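Local coordinates for chorismatase (Streptomyces hygroscopicus, PDB 4BPS), which hydrolyses chorismate to pyruvate and a dihydroxycyclohexadiene carboxylate, a step in the biosynthesis of the immunosuppressants FK506 and FK520, at residues 136-141 with 338-343; 22-27 with 320-325; 74-79 with 239-244; 203-206 with 210-213; 56-61 with 98-103. One frame throughout, in Å; residues are numbered along the deposited sequence. Where two conformers were deposited one is given.

How the contacts relate
The five contacts of this chorismatase illustrate how chemistry follows place in a fold. Contacts 1, 3 and 5 are buried, whereas 2 and 4 lie at the surface. Contact 1, almost at the chain's centre, spends buried charge on a glutamate gripped beside the ligand pocket. Contacts 3 and 5 are apolar and lean on one another through W76, whose ring also meets W138 of contact 1. Contact 2 is apolar too, but a single phenylalanine meets two alanines there. Strands 338-343 and 239-244 are neighbours in one sheet, as are 22-27 and 74-79 in another. Contact 4, a short turn, relies on one hydroxyl and one water.

Contact 1. Residues 136-141 with 338-343; sequences RTWNYV and EIEGMV. With 3EB (3-(2-carboxyethyl)benzoic acid), chain B.
The carboxylate oxygen OE2 of E340 is gripped by the indole N-H of W138, NE1 lying 2.8 Å from OE2 with an angle of 162° at the hydrogen, and by a salt bridge from K297. The bond arrives on the syn side of OE2, somewhat out of the carboxylate plane, while OE2 stays close to the plane of the indole. The other oxygen, OE1, takes hydrogen bonds from outside the two strands, at T180 and Y299. R136 crosses E340 at a slant: its NH1 is 3.5 Å from CB of E340 and forms a long salt bridge, 3.8 Å, with OE1. Its guanidinium lies over the indole rim, NH2 standing 3.2 Å above the ring plane of W138. That same NH2 donates to the backbone O of T137 at 2.8 Å, and NH1 to the carbonyl of I242, which fixes the group's rotation. A water adds a further link, accepting from NE of R136 at 2.9 Å and donating to O of G341. E340 reaches the cluster because CG sits between its backbone N and carbonyl carbon (chi1 65°) and the chain then runs extended. Replacing it with an alanine would probably cost K297 one of its two carboxylate partners, take away R136's distant counter-charge and leave the indole N-H of W138 without its acceptor. Strand 338-343 also carries E338, the proton acceptor, whose OE2 is 3.2 Å from CA of the bound ligand, and strand 136-141 carries N139 of the same pocket. The buried charge network therefore ties together, across two sheets, the strands that bring these two residues to the ligand.

Contact 2. Residues 22-27 with 320-325; sequences CRFEKT and TAAVAL
F24 meets A322 and A324 across this surface contact by apolar packing, without a hydrogen bond from one segment to the other. One side of the phenyl ring does the touching: CD2 of F24 is 3.9 Å from CB of A322, and the adjoining CE2 is 4.0 Å from CB of A324. Both methyl groups approach the ring obliquely. With CG anti to the carbonyl carbon (chi1 -68°), the F24 side chain extends from its strand to the two alanines, which stand two residues apart and both point toward it. Aromatic neighbours complete the setting: the ring of H295 packs edge-to-face with F24, and that of F72 meets it at a lesser inclination, about 55°. Polar bonds are kept to each side separately. R23, pointing away from the contact, donates from NH1 to the backbone O of C22 at 3.2 Å, from above the carbonyl plane. On the other segment, A322 N is hydrogen-bonded to D294, and the backbones of A322 and A324 pair with L296 and V298. F24 belongs to a sheet-edge strand, 21-25, paired with 72-77. A324 lies on 323-327, which runs parallel to its neighbour 296-300, with helix 306-314 between them in sequence. The contact thus joins the edge of one sheet to the second strand of a beta-alpha-beta crossover in another, within the YjgF fold.

Contact 3. Residues 74-79 with 239-244; sequences EVWHAQ and RLFISA
W76 and F241 pack where two beta sheets of the YjgF fold come together, W76 on strand 72-77 and F241 on strand 239-249. The apolar contact is narrow. CZ3 of W76 lies 3.8 Å from CE1 of F241, and CH2 of the same indole is equally near that carbon, so one phenyl corner meets the far end of the six-membered ring. The two ring planes are 69° apart and their centroids 5.9 Å. Both side chains have CG anti to the carbonyl carbon, and they slide past each other in opposite directions to make this meeting. M342, on strand 337-343, packs on both rings, and C22 adds a further apolar neighbour to W76. Over one face, F241 is backed within its own strand by R239, whose CB stands 3.8 Å above the phenyl plane. Polar bonding lies at the other end of the indole and holds it in orientation. E74 sits two residues earlier on the strand, with its OE1 engaged by K297 and H44. OE2 of E74 uses its anti lone pair to accept from NE1 of W76 at 2.8 Å, almost straight at 168° and close to the ring plane.

Contact 4. Residues 203-206 with 210-213; sequences NIEN and LTAH
Two bends bring E205 up to T211: the glutamate's CG is anti to its carbonyl carbon (chi1 -65°) and its chain turns again at chi2 (-61°), folding the carboxylate toward the threonine. T211 answers with OG1 beside its own backbone N, where the hydroxyl faces the acid. The hydroxyl donates to OE1, with OG1 of T211 2.8 Å from OE1 of E205. It comes from well above the carboxylate plane, 46° out of it, and the two side chains cross at about a right angle. The same oxygen has a second partner, a water that donates to OE1 of E205 at 2.8 Å and accepts from the backbone N of A212 at 3.0 Å. The hydroxyl and the water together close a short surface turn: strand 201-204 ends just before E205, and A212 opens the 3-10 segment at 212-213, so the carboxylate spans from strand end to 3-10 start. A valine in place of E205 would probably leave the T211 hydroxyl and the bridging water without their acceptor, and the turn less firmly tied. The site also borders the ligand pocket. The side chain of E205 is about 4 Å from that of R228, a substrate-binding residue, and its negative charge may influence that arginine's electrostatic setting. L210 O adds a weak hydrogen bond to R228 NH2. Outside partners hold the same residues: the carbonyl of E205 accepts from N278 on helix 276-281, while N206 OD1 accepts from R272 and from the backbone N of A208.

Contact 5. Residues 56-61 with 98-103; sequences GAPRTA and YLFGVV
Face-to-face packing of two beta sheets is the setting here: strand 57-61 of one sheet lies over strand 98-103 of the next, their axes 7.0 Å apart at closest approach and turned by 35°. All the contact is apolar, carried by side chains that point toward the opposing strand. The ring of P58 touches two partners. Its CG meets the phenyl edge of F100, 4.1 Å from CD2, while its CB is 3.9 Å from CG2 of V102. F100 can present this edge because its CG is anti to the backbone N (chi1 177°), and P58 and F100 then slide past each other in opposite directions. Further along, the methyl CG2 of T60 comes 3.6 Å from CG1 of V102, in the conformer described for that valine. T60 turns its hydroxyl to other partners, bonding through OG1 to the carbonyl of D50 and to R104. Around the pair, strand 90-94 adds A91 and A93 beside P58, strand 189-196 brings V192 and L194 against F100, and I42 of strand 38-44 touches both T60 and V102. The ring of W76, from strand 72-77, meets that of F100.

Contact 1. Residues 136-141 with 338-343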
# COMPACT_ATOMS: atom_id res chain seq x y z
N ARG A 136 5.09 -0.83 -5.69
CA ARG A 136 4.23 -0.78 -4.51
C ARG A 136 2.94 -0.11 -4.93
O ARG A 136 2.99 0.90 -5.65
CB ARG A 136 4.89 0.02 -3.37
CG ARG A 136 4.79 -0.60 -2.01
CD ARG A 136 3.36 -0.74 -1.47
NE ARG A 136 3.34 -1.18 -0.07
CZ ARG A 136 2.21 -1.37 0.59
NH1 ARG A 136 2.23 -1.75 1.86
NH2 ARG A 136 1.07 -1.21 -0.04
N THR A 137 1.79 -0.63 -4.52
CA THR A 137 0.53 0.04 -4.74
C THR A 137 -0.24 0.13 -3.43
O THR A 137 -0.08 -0.70 -2.54
CB THR A 137 -0.36 -0.70 -5.78
OG1 THR A 137 -0.70 -1.99 -5.29
CG2 THR A 137 0.33 -0.80 -7.13
N TRP A 138 -1.11 1.15 -3.33
CA TRP A 138 -2.03 1.26 -2.21
C TRP A 138 -3.40 1.62 -2.78
O TRP A 138 -3.51 2.43 -3.70
CB TRP A 138 -1.64 2.37 -1.25
CG TRP A 138 -0.36 2.18 -0.46
CD1 TRP A 138 -0.27 1.80 0.84
CD2 TRP A 138 0.99 2.45 -0.92
NE1 TRP A 138 1.06 1.82 1.24
CE2 TRP A 138 1.85 2.20 0.18
CE3 TRP A 138 1.55 2.88 -2.12
CZ2 TRP A 138 3.24 2.37 0.11
CZ3 TRP A 138 2.93 3.05 -2.19
CH2 TRP A 138 3.76 2.80 -1.07
N ASN A 139 -4.43 1.05 -2.16
CA ASN A 139 -5.82 1.31 -2.53
C ASN A 139 -6.59 1.63 -1.26
O ASN A 139 -6.72 0.78 -0.37
CB ASN A 139 -6.46 0.08 -3.20
CG ASN A 139 -5.61 -0.46 -4.33
OD1 ASN A 139 -5.66 0.05 -5.44
ND2 ASN A 139 -4.80 -1.50 -4.05
N TYR A 140 -7.06 2.88 -1.19
CA TYR A 140 -7.85 3.37 -0.04
C TYR A 140 -9.29 3.42 -0.54
O TYR A 140 -9.63 4.27 -1.37
CB TYR A 140 -7.34 4.73 0.42
CG TYR A 140 -5.87 4.68 0.84
CD1 TYR A 140 -5.51 4.12 2.06
CD2 TYR A 140 -4.86 5.18 0.03
CE1 TYR A 140 -4.20 4.06 2.47
CE2 TYR A 140 -3.53 5.13 0.42
CZ TYR A 140 -3.20 4.58 1.65
OH TYR A 140 -1.92 4.50 2.11
N VAL A 141 -10.11 2.48 -0.06
CA VAL A 141 -11.41 2.15 -0.67
C VAL A 141 -12.52 2.58 0.28
O VAL A 141 -12.76 1.91 1.29
CB VAL A 141 -11.47 0.63 -0.97
CG1 VAL A 141 -12.83 0.26 -1.60
CG2 VAL A 141 -10.32 0.19 -1.89
N GLU A 338 -4.58 -4.89 10.36
CA GLU A 338 -3.53 -5.22 9.41
C GLU A 338 -2.35 -4.27 9.63
O GLU A 338 -2.53 -3.17 10.16
CB GLU A 338 -3.97 -5.03 7.97
CG GLU A 338 -4.89 -6.07 7.48
CD GLU A 338 -5.13 -5.91 6.00
OE1 GLU A 338 -5.04 -4.75 5.49
OE2 GLU A 338 -5.42 -6.90 5.31
N ILE A 339 -1.17 -4.71 9.21
CA ILE A 339 0.04 -3.93 9.37
C ILE A 339 0.83 -3.94 8.06
O ILE A 339 1.02 -5.00 7.47
CB ILE A 339 0.92 -4.51 10.50
CG1 ILE A 339 0.12 -4.69 11.79
CG2 ILE A 339 2.13 -3.61 10.74
CD1 ILE A 339 -0.18 -6.10 12.12
N GLU A 340 1.29 -2.76 7.63
CA GLU A 340 2.23 -2.65 6.53
C GLU A 340 3.49 -1.94 7.04
O GLU A 340 3.48 -1.30 8.09
CB GLU A 340 1.62 -1.86 5.35
CG GLU A 340 1.33 -0.41 5.67
CD GLU A 340 0.77 0.35 4.48
OE1 GLU A 340 -0.33 0.01 4.01
OE2 GLU A 340 1.45 1.31 4.00
N GLY A 341 4.55 -1.97 6.25
CA GLY A 341 5.75 -1.24 6.59
C GLY A 341 6.84 -1.53 5.57
O GLY A 341 6.60 -2.16 4.54
N MSE A 342 8.07 -1.13 5.88
CA MSE A 342 9.18 -1.33 4.93
C MSE A 342 10.48 -1.48 5.69
O MSE A 342 10.60 -1.10 6.86
CB MSE A 342 9.27 -0.18 3.92
CG MSE A 342 9.59 1.17 4.51
SE MSE A 342 9.93 2.52 3.14
CE MSE A 342 11.74 2.00 2.77
N VAL A 343 11.47 -2.05 5.01
CA VAL A 343 12.84 -2.04 5.50
C VAL A 343 13.67 -1.20 4.53
O VAL A 343 13.77 -1.52 3.34
CB VAL A 343 13.42 -3.46 5.60
CG1 VAL A 343 14.83 -3.43 6.21
CG2 VAL A 343 12.53 -4.33 6.46
C 3EB B . -5.26 -10.51 2.42
O 3EB B . -5.94 -10.91 1.47
CA 3EB B . -5.72 -9.38 3.30
OAB 3EB B . -6.65 -6.12 -2.25
OAD 3EB B . -4.81 -4.90 -2.48
CAE 3EB B . -4.01 -7.29 1.87
CAF 3EB B . -3.18 -6.58 1.02
CAG 3EB B . -5.36 -7.49 1.55
CAH 3EB B . -3.68 -6.03 -0.15
CAL 3EB B . -5.55 -5.72 -1.81
CAM 3EB B . -5.84 -6.95 0.36
CAN 3EB B . -5.01 -6.24 -0.51
OXT 3EB B . -4.16 -11.07 2.77
C2 3EB B . -6.32 -8.21 2.48
O HOH W 1 5.33 -0.95 1.99

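Contact 2. Residues 22-27 with 320-325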
# COMPACT_ATOMS: atom_id res chain seq x y z
N CYS A 22 10.45 6.46 2.79
CA CYS A 22 9.33 7.09 3.43
C CYS A 22 9.71 7.91 4.67
O CYS A 22 10.68 7.56 5.39
CB CYS A 22 8.34 5.96 3.82
SG CYS A 22 6.69 6.47 4.31
N ARG A 23 8.93 8.95 4.93
CA ARG A 23 8.94 9.65 6.21
C ARG A 23 7.51 9.88 6.66
O ARG A 23 6.63 10.04 5.82
CB ARG A 23 9.59 11.04 6.08
CG ARG A 23 11.07 11.03 5.72
CD ARG A 23 11.94 10.68 6.90
NE ARG A 23 13.36 10.80 6.56
CZ ARG A 23 14.14 9.81 6.15
NH1 ARG A 23 13.68 8.57 6.03
NH2 ARG A 23 15.42 10.05 5.85
N PHE A 24 7.29 9.91 7.97
CA PHE A 24 6.01 10.33 8.53
C PHE A 24 6.20 11.70 9.16
O PHE A 24 7.15 11.91 9.94
CB PHE A 24 5.51 9.37 9.60
CG PHE A 24 5.11 7.99 9.11
CD1 PHE A 24 5.04 7.65 7.77
CD2 PHE A 24 4.78 7.03 10.05
CE1 PHE A 24 4.64 6.37 7.37
CE2 PHE A 24 4.38 5.78 9.67
CZ PHE A 24 4.31 5.44 8.34
N GLU A 25 5.33 12.63 8.79
CA GLU A 25 5.45 14.00 9.25
C GLU A 25 4.14 14.47 9.86
O GLU A 25 3.06 13.96 9.59
CB GLU A 25 5.84 14.95 8.10
CG GLU A 25 7.11 14.58 7.29
CD GLU A 25 8.45 14.73 8.04
OE1 GLU A 25 8.46 15.37 9.12
OE2 GLU A 25 9.49 14.21 7.54
N LYS A 26 4.23 15.48 10.70
CA LYS A 26 3.04 16.10 11.26
C LYS A 26 2.39 16.95 10.18
O LYS A 26 3.05 17.79 9.57
CB LYS A 26 3.43 16.99 12.44
CG LYS A 26 3.82 16.22 13.69
CD LYS A 26 2.60 15.59 14.38
CE LYS A 26 2.43 14.11 14.04
NZ LYS A 26 1.38 13.47 14.88
N THR A 27 1.11 16.72 9.94
CA THR A 27 0.42 17.50 8.91
C THR A 27 0.33 18.94 9.39
O THR A 27 0.07 19.20 10.56
CB THR A 27 -0.98 16.93 8.62
OG1 THR A 27 -0.86 15.55 8.23
CG2 THR A 27 -1.68 17.70 7.50
N THR A 320 12.15 2.49 18.24
CA THR A 320 12.51 3.64 17.41
C THR A 320 11.73 3.67 16.09
O THR A 320 11.90 4.62 15.32
CB THR A 320 14.03 3.69 17.12
OG1 THR A 320 14.43 2.44 16.55
CG2 THR A 320 14.84 3.96 18.41
N ALA A 321 10.92 2.65 15.81
CA ALA A 321 10.19 2.61 14.55
C ALA A 321 9.08 3.64 14.57
O ALA A 321 8.40 3.81 15.58
CB ALA A 321 9.60 1.21 14.32
N ALA A 322 8.89 4.33 13.44
CA ALA A 322 7.72 5.17 13.25
C ALA A 322 6.52 4.27 13.00
O ALA A 322 6.55 3.44 12.08
CB ALA A 322 7.97 6.10 12.06
N VAL A 323 5.50 4.42 13.83
CA VAL A 323 4.30 3.59 13.77
C VAL A 323 3.09 4.50 13.86
O VAL A 323 3.03 5.35 14.74
CB VAL A 323 4.29 2.54 14.92
CG1 VAL A 323 3.07 1.67 14.82
CG2 VAL A 323 5.54 1.66 14.91
N ALA A 324 2.17 4.36 12.91
CA ALA A 324 0.94 5.15 12.90
C ALA A 324 -0.24 4.21 12.91
O ALA A 324 -0.39 3.36 12.03
CB ALA A 324 0.88 6.00 11.65
N LEU A 325 -1.11 4.37 13.91
CA LEU A 325 -2.36 3.59 13.97
C LEU A 325 -3.48 4.39 13.33
O LEU A 325 -3.59 5.59 13.56
CB LEU A 325 -2.71 3.20 15.41
CG LEU A 325 -2.15 1.85 15.88
CD1 LEU A 325 -0.64 1.91 15.99
CD2 LEU A 325 -2.77 1.40 17.19

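Contact 3. Residues 74-79 with 239-244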
# COMPACT_ATOMS: atom_id res chain seq x y z
N GLU A 74 2.12 11.00 5.16
CA GLU A 74 3.04 9.99 4.65
C GLU A 74 3.75 10.60 3.45
O GLU A 74 3.12 10.91 2.44
CB GLU A 74 2.21 8.77 4.23
CG GLU A 74 2.94 7.70 3.45
CD GLU A 74 2.00 6.61 2.97
OE1 GLU A 74 0.99 6.32 3.66
OE2 GLU A 74 2.26 6.03 1.89
N VAL A 75 5.07 10.80 3.56
CA VAL A 75 5.84 11.49 2.53
C VAL A 75 6.81 10.50 1.88
O VAL A 75 7.61 9.87 2.56
CB VAL A 75 6.65 12.67 3.12
CG1 VAL A 75 7.29 13.47 1.99
CG2 VAL A 75 5.76 13.58 4.01
N TRP A 76 6.72 10.39 0.56
CA TRP A 76 7.64 9.57 -0.22
C TRP A 76 8.75 10.45 -0.78
O TRP A 76 8.51 11.58 -1.23
CB TRP A 76 6.89 8.78 -1.29
CG TRP A 76 6.18 7.66 -0.63
CD1 TRP A 76 4.90 7.65 -0.17
CD2 TRP A 76 6.77 6.43 -0.22
NE1 TRP A 76 4.65 6.46 0.49
CE2 TRP A 76 5.79 5.70 0.47
CE3 TRP A 76 8.05 5.88 -0.38
CZ2 TRP A 76 6.05 4.43 0.99
CZ3 TRP A 76 8.29 4.61 0.13
CH2 TRP A 76 7.30 3.91 0.81
N HIS A 77 9.95 9.89 -0.75
CA HIS A 77 11.19 10.56 -1.14
C HIS A 77 11.98 9.67 -2.09
O HIS A 77 11.84 8.44 -2.06
CB HIS A 77 12.08 10.74 0.09
CG HIS A 77 11.55 11.70 1.11
ND1 HIS A 77 12.09 12.95 1.27
CD2 HIS A 77 10.58 11.57 2.05
CE1 HIS A 77 11.46 13.57 2.27
NE2 HIS A 77 10.53 12.75 2.74
N ALA A 78 12.87 10.27 -2.86
CA ALA A 78 13.93 9.49 -3.51
C ALA A 78 15.14 10.38 -3.68
O ALA A 78 16.07 10.31 -2.89
CB ALA A 78 13.44 8.90 -4.84
N GLN A 79 15.13 11.20 -4.72
CA GLN A 79 16.08 12.29 -4.87
C GLN A 79 15.34 13.38 -5.61
O GLN A 79 14.15 13.23 -5.89
CB GLN A 79 17.36 11.84 -5.57
CG GLN A 79 17.21 11.40 -6.99
CD GLN A 79 18.42 10.58 -7.46
OE1 GLN A 79 18.34 9.35 -7.57
NE2 GLN A 79 19.53 11.25 -7.79
N ARG A 239 15.30 -1.58 -1.23
CA ARG A 239 14.28 -1.47 -0.19
C ARG A 239 13.41 -2.71 -0.21
O ARG A 239 13.19 -3.32 -1.26
CB ARG A 239 13.33 -0.30 -0.50
CG ARG A 239 14.02 1.00 -0.88
CD ARG A 239 14.82 1.60 0.26
NE ARG A 239 15.23 2.95 -0.11
CZ ARG A 239 16.28 3.59 0.38
NH1 ARG A 239 17.07 3.05 1.29
NH2 ARG A 239 16.54 4.81 -0.06
N LEU A 240 12.88 -3.05 0.95
CA LEU A 240 11.90 -4.13 1.05
C LEU A 240 10.56 -3.55 1.49
O LEU A 240 10.41 -3.12 2.62
CB LEU A 240 12.40 -5.17 2.05
CG LEU A 240 11.55 -6.44 2.21
CD1 LEU A 240 11.39 -7.18 0.89
CD2 LEU A 240 12.26 -7.33 3.24
N PHE A 241 9.60 -3.51 0.57
CA PHE A 241 8.26 -3.00 0.87
C PHE A 241 7.36 -4.17 1.24
O PHE A 241 7.25 -5.13 0.46
CB PHE A 241 7.68 -2.31 -0.36
CG PHE A 241 8.50 -1.14 -0.85
CD1 PHE A 241 8.75 -0.06 -0.02
CD2 PHE A 241 9.05 -1.13 -2.12
CE1 PHE A 241 9.51 1.03 -0.46
CE2 PHE A 241 9.81 -0.04 -2.57
CZ PHE A 241 10.02 1.04 -1.75
N ILE A 242 6.74 -4.12 2.42
CA ILE A 242 5.89 -5.20 2.89
C ILE A 242 4.43 -4.79 2.70
O ILE A 242 4.04 -3.68 3.09
CB ILE A 242 6.17 -5.54 4.36
CG1 ILE A 242 7.68 -5.77 4.60
CG2 ILE A 242 5.36 -6.77 4.77
CD1 ILE A 242 8.09 -5.53 6.03
N SER A 243 3.64 -5.66 2.10
CA SER A 243 2.21 -5.41 1.92
C SER A 243 1.50 -5.22 3.25
O SER A 243 2.01 -5.65 4.29
CB SER A 243 1.58 -6.60 1.21
OG SER A 243 2.07 -6.64 -0.11
N ALA A 244 0.31 -4.63 3.20
CA ALA A 244 -0.60 -4.75 4.33
C ALA A 244 -0.77 -6.24 4.60
O ALA A 244 -1.07 -7.02 3.68
CB ALA A 244 -1.91 -4.10 4.02

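Contact 4. Residues 203-206 with 210-213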
# COMPACT_ATOMS: atom_id res chain seq x y z
N ASN A 203 9.20 -9.70 -6.63
CA ASN A 203 7.97 -9.90 -5.85
C ASN A 203 8.12 -11.16 -5.02
O ASN A 203 8.62 -12.18 -5.49
CB ASN A 203 6.77 -9.93 -6.78
CG ASN A 203 6.50 -8.58 -7.40
OD1 ASN A 203 6.73 -7.55 -6.78
ND2 ASN A 203 6.01 -8.58 -8.63
N ILE A 204 7.68 -11.06 -3.77
CA ILE A 204 7.93 -12.07 -2.76
C ILE A 204 6.61 -12.59 -2.21
O ILE A 204 5.72 -11.81 -1.85
CB ILE A 204 8.80 -11.46 -1.62
CG1 ILE A 204 10.14 -10.99 -2.21
CG2 ILE A 204 9.02 -12.47 -0.51
CD1 ILE A 204 10.84 -9.90 -1.39
N GLU A 205 6.51 -13.92 -2.13
CA GLU A 205 5.36 -14.58 -1.51
C GLU A 205 5.70 -15.03 -0.08
O GLU A 205 6.86 -14.99 0.34
CB GLU A 205 4.89 -15.78 -2.35
CG GLU A 205 4.37 -15.36 -3.71
CD GLU A 205 3.16 -14.43 -3.61
OE1 GLU A 205 2.08 -14.87 -3.12
OE2 GLU A 205 3.29 -13.24 -3.99
N ASN A 206 4.67 -15.46 0.65
CA ASN A 206 4.78 -15.92 2.05
C ASN A 206 4.49 -17.40 2.05
O ASN A 206 3.42 -17.79 1.64
CB ASN A 206 3.70 -15.20 2.90
CG ASN A 206 3.58 -15.68 4.37
OD1 ASN A 206 3.87 -16.83 4.72
ND2 ASN A 206 3.11 -14.77 5.22
N LEU A 210 -1.61 -18.30 0.94
CA LEU A 210 -1.91 -18.55 -0.45
C LEU A 210 -1.72 -17.27 -1.28
O LEU A 210 -2.14 -16.18 -0.88
CB LEU A 210 -3.36 -19.04 -0.56
CG LEU A 210 -3.84 -19.51 -1.94
CD1 LEU A 210 -3.02 -20.68 -2.49
CD2 LEU A 210 -5.31 -19.87 -1.88
N THR A 211 -1.12 -17.41 -2.46
CA THR A 211 -1.00 -16.29 -3.39
C THR A 211 -2.37 -15.69 -3.67
O THR A 211 -3.33 -16.42 -3.97
CB THR A 211 -0.33 -16.80 -4.66
OG1 THR A 211 1.02 -17.15 -4.32
CG2 THR A 211 -0.29 -15.77 -5.77
N ALA A 212 -2.47 -14.36 -3.57
CA ALA A 212 -3.76 -13.67 -3.59
C ALA A 212 -4.58 -14.05 -4.83
O ALA A 212 -5.78 -14.34 -4.71
CB ALA A 212 -3.55 -12.16 -3.48
N HIS A 213 -3.95 -14.03 -6.01
CA HIS A 213 -4.76 -14.28 -7.21
C HIS A 213 -5.11 -15.75 -7.39
O HIS A 213 -5.83 -16.10 -8.33
CB HIS A 213 -4.16 -13.65 -8.47
CG HIS A 213 -2.89 -14.25 -8.96
ND1 HIS A 213 -1.65 -13.82 -8.53
CD2 HIS A 213 -2.68 -15.17 -9.93
CE1 HIS A 213 -0.72 -14.51 -9.19
NE2 HIS A 213 -1.32 -15.32 -10.04
O HOH W 2 0.06 -13.04 -2.75

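Contact 5. Residues 56-61 with 98-103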
# COMPACT_ATOMS: atom_id res chain seq x y z
N GLY A 56 5.28 20.68 -7.65
CA GLY A 56 5.82 19.49 -8.27
C GLY A 56 5.56 18.18 -7.55
O GLY A 56 5.90 17.09 -8.05
N ALA A 57 4.95 18.24 -6.36
CA ALA A 57 4.78 17.02 -5.58
C ALA A 57 3.31 16.60 -5.61
O ALA A 57 2.46 17.38 -5.17
CB ALA A 57 5.23 17.27 -4.15
N PRO A 58 3.00 15.41 -6.14
CA PRO A 58 1.62 14.93 -6.06
C PRO A 58 1.17 14.87 -4.61
O PRO A 58 1.94 14.42 -3.74
CB PRO A 58 1.70 13.52 -6.64
CG PRO A 58 2.86 13.54 -7.54
CD PRO A 58 3.84 14.52 -6.94
N ARG A 59 -0.08 15.24 -4.37
CA ARG A 59 -0.64 15.22 -3.04
C ARG A 59 -2.12 14.90 -3.06
O ARG A 59 -2.84 15.34 -3.97
CB ARG A 59 -0.44 16.62 -2.41
CG ARG A 59 -1.10 16.85 -1.09
CD ARG A 59 -2.42 17.58 -1.30
NE ARG A 59 -3.12 17.82 -0.05
CZ ARG A 59 -4.10 18.71 0.09
NH1 ARG A 59 -4.49 19.44 -0.94
NH2 ARG A 59 -4.67 18.87 1.28
N THR A 60 -2.58 14.16 -2.06
CA THR A 60 -4.00 14.05 -1.82
C THR A 60 -4.20 13.69 -0.35
O THR A 60 -3.27 13.26 0.31
CB THR A 60 -4.68 13.01 -2.74
OG1 THR A 60 -6.09 13.25 -2.81
CG2 THR A 60 -4.46 11.58 -2.27
N ALA A 61 -5.43 13.85 0.13
CA ALA A 61 -5.81 13.43 1.47
C ALA A 61 -6.78 12.27 1.37
O ALA A 61 -7.71 12.31 0.55
CB ALA A 61 -6.43 14.58 2.24
N TYR A 98 12.91 6.48 -10.75
CA TYR A 98 11.67 6.07 -10.07
C TYR A 98 10.55 7.08 -10.31
O TYR A 98 10.78 8.25 -10.62
CB TYR A 98 11.89 5.90 -8.55
CG TYR A 98 12.95 4.87 -8.25
CD1 TYR A 98 12.67 3.50 -8.35
CD2 TYR A 98 14.25 5.24 -7.91
CE1 TYR A 98 13.68 2.55 -8.10
CE2 TYR A 98 15.23 4.30 -7.67
CZ TYR A 98 14.94 2.96 -7.75
OH TYR A 98 15.90 1.99 -7.51
N LEU A 99 9.31 6.60 -10.15
CA LEU A 99 8.09 7.37 -10.39
C LEU A 99 7.14 7.17 -9.21
O LEU A 99 6.98 6.04 -8.72
CB LEU A 99 7.44 6.85 -11.67
CG LEU A 99 6.06 7.35 -12.09
CD1 LEU A 99 6.16 8.78 -12.48
CD2 LEU A 99 5.48 6.50 -13.27
N PHE A 100 6.50 8.25 -8.77
CA PHE A 100 5.43 8.23 -7.76
C PHE A 100 4.18 8.81 -8.39
O PHE A 100 4.26 9.87 -9.00
CB PHE A 100 5.85 9.07 -6.55
CG PHE A 100 4.80 9.17 -5.48
CD1 PHE A 100 4.63 8.16 -4.55
CD2 PHE A 100 3.98 10.28 -5.37
CE1 PHE A 100 3.67 8.26 -3.54
CE2 PHE A 100 3.02 10.37 -4.36
CZ PHE A 100 2.87 9.35 -3.47
N GLY A 101 3.04 8.16 -8.22
CA GLY A 101 1.78 8.68 -8.74
C GLY A 101 0.63 8.47 -7.78
O GLY A 101 0.63 7.56 -6.94
N VAL A 102 -0.39 9.32 -7.94
CA VAL A 102 -1.59 9.29 -7.13
C VAL A 102 -2.78 9.62 -8.02
O VAL A 102 -2.70 10.54 -8.82
CB VAL A 102 -1.47 10.44 -6.06
CG1 VAL A 102 -2.70 10.49 -5.17
CG2 VAL A 102 -0.18 10.36 -5.24
N VAL A 103 -3.88 8.89 -7.86
CA VAL A 103 -5.06 9.09 -8.68
C VAL A 103 -6.27 8.61 -7.89
O VAL A 103 -6.15 7.71 -7.06
CB VAL A 103 -4.93 8.33 -10.02
CG1 VAL A 103 -4.68 6.83 -9.83
CG2 VAL A 103 -6.12 8.57 -10.94